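Hypothetical protein (PDB 2O3I) is of unknown function but belongs to the DUF917 family, with N-terminal and C-terminal S-Me-THD-like domains. Local coordinates at residues A[61-69]-A[79-90]; A[6-15]-A[28-38]. The protein carries 2 engineered substitutions. All coordinates share one frame; numbering follows the deposited sequence.

Contact 1: A[61-69]-A[79-90]; sequences DCVMVAYMG and WPNGPVEAALAA
Strand 61-69 and helix 81-90 form the first half of a beta-alpha-beta crossover, with Pro83 of the helix seated between Val65 and Tyr67 of the strand. The helix leads on to strand 101-105, which lies parallel to 61-69 and next to it in the mixed sheet. The axes of the two segments approach to 7.8 Å, with their directions 140° apart, so the helix lies across the strand roughly antiparallel to it. Pro83 CG stands almost exactly over the Tyr67 ring, 3.6 Å from its centroid and 1° off the normal, a clear CH-pi contact. Its CD leans toward the phenol end, coming within 3.4 Å of Tyr67 CE2. Tyr67 reaches this place with chi1 at -106°, away from the usual staggered values, which swings the ring round toward the helix. On the strand side, Pro83 CG also lies 3.5 Å from Ala66 O. Val65 contributes its CG2 branch, anti to the backbone N, which meets Pro83 CB at 3.8 Å.

The polar end of Tyr67 sits at the start of the helix, where Pro80 is the N-cap residue and the centre of an inverse gamma turn. There the hydroxyl hydrogen-bonds to Glu161 OE2, which also accepts the amide of Gly82, joining ring and first helical turn through one carboxylate oxygen. From helix 111-124, Val116 touches both Tyr67 and Pro83. Further along, the helix diverges from the strand and the contacts grow lighter, ending with Val63 CG2 against Ala90 CB at 4.1 Å.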
loop_
_atom_site.group_PDB
_atom_site.type_symbol
_atom_site.label_atom_id
_atom_site.label_comp_id
_atom_site.label_asym_id
_atom_site.label_seq_id
_atom_site.Cartn_x
_atom_site.Cartn_y
_atom_site.Cartn_z
ATOM N N ASP A 61 -5.770 -27.533 0.166
ATOM C CA ASP A 61 -6.308 -26.194 0.048
ATOM C C ASP A 61 -6.086 -25.540 -1.321
ATOM O O ASP A 61 -5.205 -25.935 -2.091
ATOM C CB ASP A 61 -5.736 -25.327 1.174
ATOM C CG ASP A 61 -6.247 -25.752 2.552
ATOM O OD1 ASP A 61 -5.722 -25.259 3.571
ATOM O OD2 ASP A 61 -7.183 -26.574 2.622
ATOM N N CYS A 62 -6.903 -24.533 -1.606
ATOM C CA CYS A 62 -6.851 -23.816 -2.868
ATOM C C CYS A 62 -6.591 -22.323 -2.654
ATOM O O CYS A 62 -6.859 -21.781 -1.576
ATOM C CB CYS A 62 -8.183 -24.010 -3.605
ATOM S SG CYS A 62 -8.257 -23.319 -5.255
ATOM N N VAL A 63 -6.052 -21.667 -3.677
ATOM C CA VAL A 63 -5.792 -20.231 -3.619
ATOM C C VAL A 63 -6.024 -19.634 -5.000
ATOM O O VAL A 63 -5.767 -20.280 -6.021
ATOM C CB VAL A 63 -4.332 -19.905 -3.229
ATOM C CG1 VAL A 63 -4.223 -18.437 -2.843
ATOM C CG2 VAL A 63 -3.879 -20.794 -2.089
HETATM N N MSE A 64 -6.513 -18.401 -5.027
HETATM C CA MSE A 64 -6.750 -17.695 -6.276
HETATM C C MSE A 64 -5.398 -17.132 -6.692
HETATM O O MSE A 64 -4.658 -16.621 -5.845
HETATM C CB MSE A 64 -7.749 -16.557 -6.055
HETATM C CG MSE A 64 -8.039 -15.702 -7.286
HETATM SE SE MSE A 64 -6.691 -14.343 -7.660
HETATM C CE MSE A 64 -7.651 -12.803 -6.932
ATOM N N VAL A 65 -5.053 -17.248 -7.972
ATOM C CA VAL A 65 -3.780 -16.704 -8.435
ATOM C C VAL A 65 -3.975 -15.962 -9.745
ATOM O O VAL A 65 -4.815 -16.342 -10.555
ATOM C CB VAL A 65 -2.694 -17.811 -8.618
ATOM C CG1 VAL A 65 -3.048 -18.750 -9.778
ATOM C CG2 VAL A 65 -1.351 -17.162 -8.858
ATOM N N ALA A 66 -3.209 -14.894 -9.950
ATOM C CA ALA A 66 -3.331 -14.113 -11.175
ATOM C C ALA A 66 -2.258 -13.044 -11.337
ATOM O O ALA A 66 -1.339 -12.915 -10.523
ATOM C CB ALA A 66 -4.709 -13.450 -11.230
ATOM N N TYR A 67 -2.384 -12.297 -12.423
ATOM C CA TYR A 67 -1.497 -11.186 -12.712
ATOM C C TYR A 67 -2.384 -9.968 -12.473
ATOM O O TYR A 67 -3.587 -10.009 -12.716
ATOM C CB TYR A 67 -1.030 -11.230 -14.172
ATOM C CG TYR A 67 0.406 -11.664 -14.355
ATOM C CD1 TYR A 67 0.737 -12.664 -15.268
ATOM C CD2 TYR A 67 1.436 -11.058 -13.640
ATOM C CE1 TYR A 67 2.054 -13.054 -15.469
ATOM C CE2 TYR A 67 2.769 -11.439 -13.834
ATOM C CZ TYR A 67 3.067 -12.439 -14.753
ATOM O OH TYR A 67 4.375 -12.821 -14.962
HETATM N N MSE A 68 -1.788 -8.893 -11.975
HETATM C CA MSE A 68 -2.522 -7.665 -11.687
HETATM C C MSE A 68 -1.646 -6.468 -12.089
HETATM O O MSE A 68 -0.414 -6.532 -12.011
HETATM C CB MSE A 68 -2.855 -7.615 -10.185
HETATM C CG MSE A 68 -3.610 -6.377 -9.710
HETATM SE SE MSE A 68 -3.788 -6.309 -7.756
HETATM C CE MSE A 68 -5.714 -6.211 -7.619
ATOM N N GLY A 69 -2.280 -5.390 -12.539
ATOM C CA GLY A 69 -1.521 -4.215 -12.929
ATOM C C GLY A 69 -1.769 -3.721 -14.340
ATOM O O GLY A 69 -2.754 -4.093 -14.981
ATOM N N TRP A 79 7.496 -15.424 -18.806
ATOM C CA TRP A 79 7.250 -16.487 -17.830
ATOM C C TRP A 79 6.499 -15.868 -16.647
ATOM O O TRP A 79 6.731 -14.718 -16.296
ATOM C CB TRP A 79 8.571 -17.107 -17.360
ATOM C CG TRP A 79 9.531 -17.372 -18.488
ATOM C CD1 TRP A 79 10.330 -16.460 -19.120
ATOM C CD2 TRP A 79 9.758 -18.622 -19.145
ATOM N NE1 TRP A 79 11.038 -17.062 -20.129
ATOM C CE2 TRP A 79 10.707 -18.390 -20.168
ATOM C CE3 TRP A 79 9.251 -19.916 -18.970
ATOM C CZ2 TRP A 79 11.160 -19.403 -21.014
ATOM C CZ3 TRP A 79 9.700 -20.924 -19.811
ATOM C CH2 TRP A 79 10.647 -20.661 -20.822
ATOM N N PRO A 80 5.580 -16.621 -16.026
ATOM C CA PRO A 80 4.818 -16.090 -14.893
ATOM C C PRO A 80 5.540 -16.146 -13.548
ATOM O O PRO A 80 5.039 -16.742 -12.594
ATOM C CB PRO A 80 3.568 -16.957 -14.905
ATOM C CG PRO A 80 4.123 -18.289 -15.285
ATOM C CD PRO A 80 5.090 -17.956 -16.411
ATOM N N ASN A 81 6.711 -15.524 -13.469
ATOM C CA ASN A 81 7.475 -15.532 -12.226
ATOM C C ASN A 81 6.697 -14.947 -11.051
ATOM O O ASN A 81 6.698 -15.514 -9.958
ATOM C CB ASN A 81 8.798 -14.776 -12.397
ATOM C CG ASN A 81 9.818 -15.559 -13.203
ATOM O OD1 ASN A 81 9.566 -16.699 -13.599
ATOM N ND2 ASN A 81 10.978 -14.954 -13.443
ATOM N N GLY A 82 6.033 -13.818 -11.276
ATOM C CA GLY A 82 5.265 -13.193 -10.209
ATOM C C GLY A 82 4.211 -14.106 -9.602
ATOM O O GLY A 82 4.228 -14.346 -8.394
ATOM N N PRO A 83 3.265 -14.615 -10.410
ATOM C CA PRO A 83 2.218 -15.507 -9.901
ATOM C C PRO A 83 2.795 -16.764 -9.247
ATOM O O PRO A 83 2.312 -17.214 -8.210
ATOM C CB PRO A 83 1.397 -15.821 -11.151
ATOM C CG PRO A 83 1.485 -14.544 -11.922
ATOM C CD PRO A 83 2.960 -14.189 -11.789
ATOM N N VAL A 84 3.824 -17.334 -9.861
ATOM C CA VAL A 84 4.455 -18.527 -9.309
ATOM C C VAL A 84 5.010 -18.204 -7.917
ATOM O O VAL A 84 4.813 -18.955 -6.953
ATOM C CB VAL A 84 5.605 -19.018 -10.224
ATOM C CG1 VAL A 84 6.427 -20.070 -9.511
ATOM C CG2 VAL A 84 5.040 -19.591 -11.509
ATOM N N GLU A 85 5.689 -17.069 -7.810
ATOM C CA GLU A 85 6.272 -16.667 -6.535
ATOM C C GLU A 85 5.196 -16.358 -5.483
ATOM O O GLU A 85 5.376 -16.654 -4.298
ATOM C CB GLU A 85 7.177 -15.451 -6.734
ATOM C CG GLU A 85 8.207 -15.287 -5.639
ATOM C CD GLU A 85 9.229 -16.409 -5.640
ATOM O OE1 GLU A 85 9.568 -16.906 -4.545
ATOM O OE2 GLU A 85 9.697 -16.787 -6.736
ATOM N N ALA A 86 4.081 -15.769 -5.915
ATOM C CA ALA A 86 2.979 -15.438 -5.002
ATOM C C ALA A 86 2.317 -16.713 -4.484
ATOM O O ALA A 86 2.019 -16.836 -3.290
ATOM C CB ALA A 86 1.935 -14.558 -5.717
ATOM N N ALA A 87 2.082 -17.657 -5.390
ATOM C CA ALA A 87 1.464 -18.926 -5.026
ATOM C C ALA A 87 2.382 -19.713 -4.084
ATOM O O ALA A 87 1.912 -20.457 -3.227
ATOM C CB ALA A 87 1.149 -19.745 -6.291
ATOM N N LEU A 88 3.693 -19.545 -4.243
ATOM C CA LEU A 88 4.657 -20.231 -3.379
ATOM C C LEU A 88 4.609 -19.649 -1.967
ATOM O O LEU A 88 4.793 -20.357 -0.975
ATOM C CB LEU A 88 6.077 -20.096 -3.937
ATOM C CG LEU A 88 6.492 -21.172 -4.940
ATOM C CD1 LEU A 88 7.837 -20.791 -5.581
ATOM C CD2 LEU A 88 6.574 -22.529 -4.225
ATOM N N ALA A 89 4.373 -18.348 -1.885
ATOM C CA ALA A 89 4.281 -17.696 -0.597
ATOM C C ALA A 89 3.041 -18.269 0.097
ATOM O O ALA A 89 3.085 -18.606 1.282
ATOM C CB ALA A 89 4.147 -16.181 -0.782
ATOM N N ALA A 90 1.951 -18.405 -0.652
ATOM C CA ALA A 90 0.709 -18.937 -0.095
ATOM C C ALA A 90 0.887 -20.391 0.337
ATOM O O ALA A 90 0.350 -20.817 1.361
ATOM C CB ALA A 90 -0.421 -18.819 -1.115
#

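Contact 2: A[6-15]-A[28-38]; sequences SPSDLEPLLQ and MISARHLAANF
Leu10 and Leu14 pack against Ala35, Ala31 and Met28 in an antiparallel pairing of two helices, whose axes run 161° apart in direction and 10.2 Å from each other. The tight part is apolar. Leu10 CD1 touches both Ala35 CB and Phe38 CD1, each at 3.6 Å, while Pro7 CG comes obliquely to the same ring. Leu14 splits its branches: CD1 meets the selenomethionine methyl, Met28 CE, at 3.5 Å, and CD2 lies 4.0 Å from Ala31 CB.

The looser flank, made of partly exposed residues, is held by charge instead. Arg32, extended from CG to NE, grips Glu11 side-on: NH2 donates to Glu11 OE1 at 2.8 Å, tilted out of the guanidinium plane, and NE donates to Glu11 OE2 at 3.1 Å with a straighter N-H...O angle of 160°. Both oxygens use syn lone pairs, and the two planar groups lie only 28° from coplanar, which fixes their relative rotation. Arg32 NH2 has a second partner in Gln329 OE1.

Around the pair, helix 225-237 receives Pro12 and Leu13, helix 111-124 packs on Leu34 and Phe38, and Ser6 directly follows strand 3-5, an outermost strand of the mixed sheet.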
loop_
_atom_site.group_PDB
_atom_site.type_symbol
_atom_site.label_atom_id
_atom_site.label_comp_id
_atom_site.label_asym_id
_atom_site.label_seq_id
_atom_site.Cartn_x
_atom_site.Cartn_y
_atom_site.Cartn_z
ATOM N N SER A 6 -2.743 -29.529 -22.476
ATOM C CA SER A 6 -1.422 -29.654 -23.073
ATOM C C SER A 6 -1.083 -28.263 -23.615
ATOM O O SER A 6 -1.948 -27.395 -23.676
ATOM C CB SER A 6 -1.451 -30.662 -24.220
ATOM O OG SER A 6 -2.191 -30.149 -25.318
ATOM N N PRO A 7 0.180 -28.027 -24.006
ATOM C CA PRO A 7 0.509 -26.698 -24.528
ATOM C C PRO A 7 -0.404 -26.255 -25.677
ATOM O O PRO A 7 -0.857 -25.115 -25.710
ATOM C CB PRO A 7 1.959 -26.856 -24.964
ATOM C CG PRO A 7 2.501 -27.808 -23.914
ATOM C CD PRO A 7 1.396 -28.842 -23.824
ATOM N N SER A 8 -0.695 -27.166 -26.599
ATOM C CA SER A 8 -1.541 -26.835 -27.743
ATOM C C SER A 8 -2.982 -26.489 -27.359
ATOM O O SER A 8 -3.733 -25.956 -28.170
ATOM C CB SER A 8 -1.529 -27.979 -28.754
ATOM O OG SER A 8 -2.147 -29.127 -28.219
ATOM N N ASP A 9 -3.365 -26.781 -26.120
ATOM C CA ASP A 9 -4.715 -26.459 -25.658
ATOM C C ASP A 9 -4.823 -25.014 -25.149
ATOM O O ASP A 9 -5.923 -24.492 -24.982
ATOM C CB ASP A 9 -5.143 -27.395 -24.526
ATOM C CG ASP A 9 -5.333 -28.823 -24.983
ATOM O OD1 ASP A 9 -5.744 -29.028 -26.145
ATOM O OD2 ASP A 9 -5.086 -29.739 -24.166
ATOM N N LEU A 10 -3.687 -24.371 -24.904
ATOM C CA LEU A 10 -3.701 -23.009 -24.388
ATOM C C LEU A 10 -4.228 -21.975 -25.379
ATOM O O LEU A 10 -4.866 -21.001 -24.980
ATOM C CB LEU A 10 -2.299 -22.605 -23.910
ATOM C CG LEU A 10 -1.688 -23.481 -22.810
ATOM C CD1 LEU A 10 -0.346 -22.925 -22.414
ATOM C CD2 LEU A 10 -2.621 -23.531 -21.595
ATOM N N GLU A 11 -3.970 -22.186 -26.666
ATOM C CA GLU A 11 -4.422 -21.243 -27.685
ATOM C C GLU A 11 -5.944 -21.214 -27.787
ATOM O O GLU A 11 -6.549 -20.140 -27.780
ATOM C CB GLU A 11 -3.796 -21.577 -29.045
ATOM C CG GLU A 11 -4.390 -20.813 -30.221
ATOM C CD GLU A 11 -4.231 -19.296 -30.118
ATOM O OE1 GLU A 11 -4.826 -18.586 -30.955
ATOM O OE2 GLU A 11 -3.517 -18.807 -29.219
ATOM N N PRO A 12 -6.589 -22.388 -27.893
ATOM C CA PRO A 12 -8.053 -22.338 -27.984
ATOM C C PRO A 12 -8.685 -21.900 -26.664
ATOM O O PRO A 12 -9.741 -21.264 -26.643
ATOM C CB PRO A 12 -8.428 -23.774 -28.362
ATOM C CG PRO A 12 -7.314 -24.591 -27.795
ATOM C CD PRO A 12 -6.091 -23.756 -28.125
ATOM N N LEU A 13 -8.025 -22.251 -25.567
ATOM C CA LEU A 13 -8.494 -21.917 -24.229
ATOM C C LEU A 13 -8.553 -20.411 -24.014
ATOM O O LEU A 13 -9.522 -19.883 -23.474
ATOM C CB LEU A 13 -7.563 -22.545 -23.183
ATOM C CG LEU A 13 -7.815 -22.212 -21.710
ATOM C CD1 LEU A 13 -9.240 -22.573 -21.309
ATOM C CD2 LEU A 13 -6.810 -22.963 -20.860
ATOM N N LEU A 14 -7.505 -19.718 -24.429
ATOM C CA LEU A 14 -7.467 -18.282 -24.252
ATOM C C LEU A 14 -8.464 -17.603 -25.180
ATOM O O LEU A 14 -9.053 -16.591 -24.814
ATOM C CB LEU A 14 -6.042 -17.760 -24.472
ATOM C CG LEU A 14 -5.341 -17.962 -25.812
ATOM C CD1 LEU A 14 -5.619 -16.764 -26.728
ATOM C CD2 LEU A 14 -3.833 -18.102 -25.556
ATOM N N GLN A 15 -8.669 -18.175 -26.365
ATOM C CA GLN A 15 -9.614 -17.616 -27.331
ATOM C C GLN A 15 -11.024 -17.639 -26.764
ATOM O O GLN A 15 -11.731 -16.627 -26.774
ATOM C CB GLN A 15 -9.608 -18.417 -28.634
ATOM C CG GLN A 15 -8.341 -18.300 -29.462
ATOM C CD GLN A 15 -8.621 -17.837 -30.881
ATOM O OE1 GLN A 15 -7.849 -18.114 -31.799
ATOM N NE2 GLN A 15 -9.722 -17.117 -31.063
HETATM N N MSE A 28 -5.170 -11.311 -25.260
HETATM C CA MSE A 28 -4.745 -12.590 -25.798
HETATM C C MSE A 28 -3.259 -12.451 -26.098
HETATM O O MSE A 28 -2.505 -13.424 -26.070
HETATM C CB MSE A 28 -5.517 -12.907 -27.078
HETATM C CG MSE A 28 -6.975 -13.251 -26.847
HETATM SE SE MSE A 28 -7.992 -13.288 -28.492
HETATM C CE MSE A 28 -7.445 -15.003 -29.183
ATOM N N ILE A 29 -2.845 -11.221 -26.371
ATOM C CA ILE A 29 -1.454 -10.931 -26.674
ATOM C C ILE A 29 -0.543 -11.400 -25.546
ATOM O O ILE A 29 0.404 -12.152 -25.773
ATOM C CB ILE A 29 -1.261 -9.429 -26.896
ATOM C CG1 ILE A 29 -2.245 -8.948 -27.973
ATOM C CG2 ILE A 29 0.191 -9.147 -27.280
ATOM C CD1 ILE A 29 -2.276 -7.442 -28.200
ATOM N N SER A 30 -0.837 -10.963 -24.325
ATOM C CA SER A 30 -0.028 -11.356 -23.180
ATOM C C SER A 30 -0.266 -12.825 -22.836
ATOM O O SER A 30 0.612 -13.488 -22.305
ATOM C CB SER A 30 -0.333 -10.468 -21.964
ATOM O OG SER A 30 -1.595 -10.762 -21.394
ATOM N N ALA A 31 -1.458 -13.332 -23.137
ATOM C CA ALA A 31 -1.762 -14.731 -22.857
ATOM C C ALA A 31 -0.938 -15.619 -23.788
ATOM O O ALA A 31 -0.424 -16.655 -23.370
ATOM C CB ALA A 31 -3.247 -15.006 -23.051
ATOM N N ARG A 32 -0.812 -15.199 -25.046
ATOM C CA ARG A 32 -0.046 -15.944 -26.043
ATOM C C ARG A 32 1.443 -15.871 -25.745
ATOM O O ARG A 32 2.174 -16.836 -25.955
ATOM C CB ARG A 32 -0.342 -15.413 -27.456
ATOM C CG ARG A 32 -1.647 -15.965 -28.053
ATOM C CD ARG A 32 -2.083 -15.242 -29.325
ATOM N NE ARG A 32 -3.311 -15.811 -29.884
ATOM C CZ ARG A 32 -4.093 -15.198 -30.773
ATOM N NH1 ARG A 32 -3.778 -13.988 -31.213
ATOM N NH2 ARG A 32 -5.202 -15.784 -31.211
ATOM N N HIS A 33 1.889 -14.725 -25.251
ATOM C CA HIS A 33 3.287 -14.548 -24.902
ATOM C C HIS A 33 3.701 -15.563 -23.846
ATOM O O HIS A 33 4.802 -16.117 -23.899
ATOM C CB HIS A 33 3.520 -13.139 -24.361
ATOM C CG HIS A 33 3.634 -12.093 -25.424
ATOM N ND1 HIS A 33 3.514 -10.746 -25.157
ATOM C CD2 HIS A 33 3.869 -12.195 -26.754
ATOM C CE1 HIS A 33 3.665 -10.063 -26.279
ATOM N NE2 HIS A 33 3.882 -10.918 -27.262
ATOM N N LEU A 34 2.815 -15.801 -22.884
ATOM C CA LEU A 34 3.095 -16.743 -21.807
ATOM C C LEU A 34 2.997 -18.197 -22.265
ATOM O O LEU A 34 3.839 -19.029 -21.911
ATOM C CB LEU A 34 2.137 -16.505 -20.638
ATOM C CG LEU A 34 2.358 -15.256 -19.781
ATOM C CD1 LEU A 34 1.214 -15.104 -18.798
ATOM C CD2 LEU A 34 3.686 -15.376 -19.035
ATOM N N ALA A 35 1.968 -18.494 -23.053
ATOM C CA ALA A 35 1.748 -19.847 -23.556
ATOM C C ALA A 35 2.839 -20.309 -24.522
ATOM O O ALA A 35 3.143 -21.501 -24.600
ATOM C CB ALA A 35 0.387 -19.930 -24.231
ATOM N N ALA A 36 3.427 -19.368 -25.255
ATOM C CA ALA A 36 4.476 -19.700 -26.213
ATOM C C ALA A 36 5.663 -20.418 -25.577
ATOM O O ALA A 36 6.341 -21.200 -26.241
ATOM C CB ALA A 36 4.958 -18.439 -26.912
ATOM N N ASN A 37 5.910 -20.160 -24.293
ATOM C CA ASN A 37 7.035 -20.781 -23.599
ATOM C C ASN A 37 6.685 -21.991 -22.741
ATOM O O ASN A 37 7.546 -22.510 -22.029
ATOM C CB ASN A 37 7.758 -19.753 -22.722
ATOM C CG ASN A 37 8.489 -18.702 -23.536
ATOM O OD1 ASN A 37 9.353 -19.025 -24.355
ATOM N ND2 ASN A 37 8.148 -17.436 -23.311
ATOM N N PHE A 38 5.436 -22.439 -22.791
ATOM C CA PHE A 38 5.035 -23.592 -21.996
ATOM C C PHE A 38 5.432 -24.892 -22.676
ATOM O O PHE A 38 4.910 -25.241 -23.729
ATOM C CB PHE A 38 3.522 -23.603 -21.762
ATOM C CG PHE A 38 3.049 -24.747 -20.897
ATOM C CD1 PHE A 38 1.928 -25.487 -21.255
ATOM C CD2 PHE A 38 3.713 -25.077 -19.718
ATOM C CE1 PHE A 38 1.477 -26.542 -20.457
ATOM C CE2 PHE A 38 3.268 -26.132 -18.915
ATOM C CZ PHE A 38 2.148 -26.863 -19.289
#

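From the N terminus, contact 2 comes first: helix 10-19 and helix 28-35 turn back on each other and close the connection between them. The chain then runs through strand 49-52 into strand 61-69, and contact 1 closes the connection containing helix 71-74. The two closures follow in series, neither nested nor crossed. Although their centres are 18 Å apart, they touch: Trp79 CZ3 lies 3.5 Å from Asn37 O, and Leu34 CD1 packs 4.0 Å from Tyr67 CE1. Helix 111-124 reaches residues of both, so the helical pair, the crossover helix and the mixed sheet join within the N-terminal S-Me-THD-like family region.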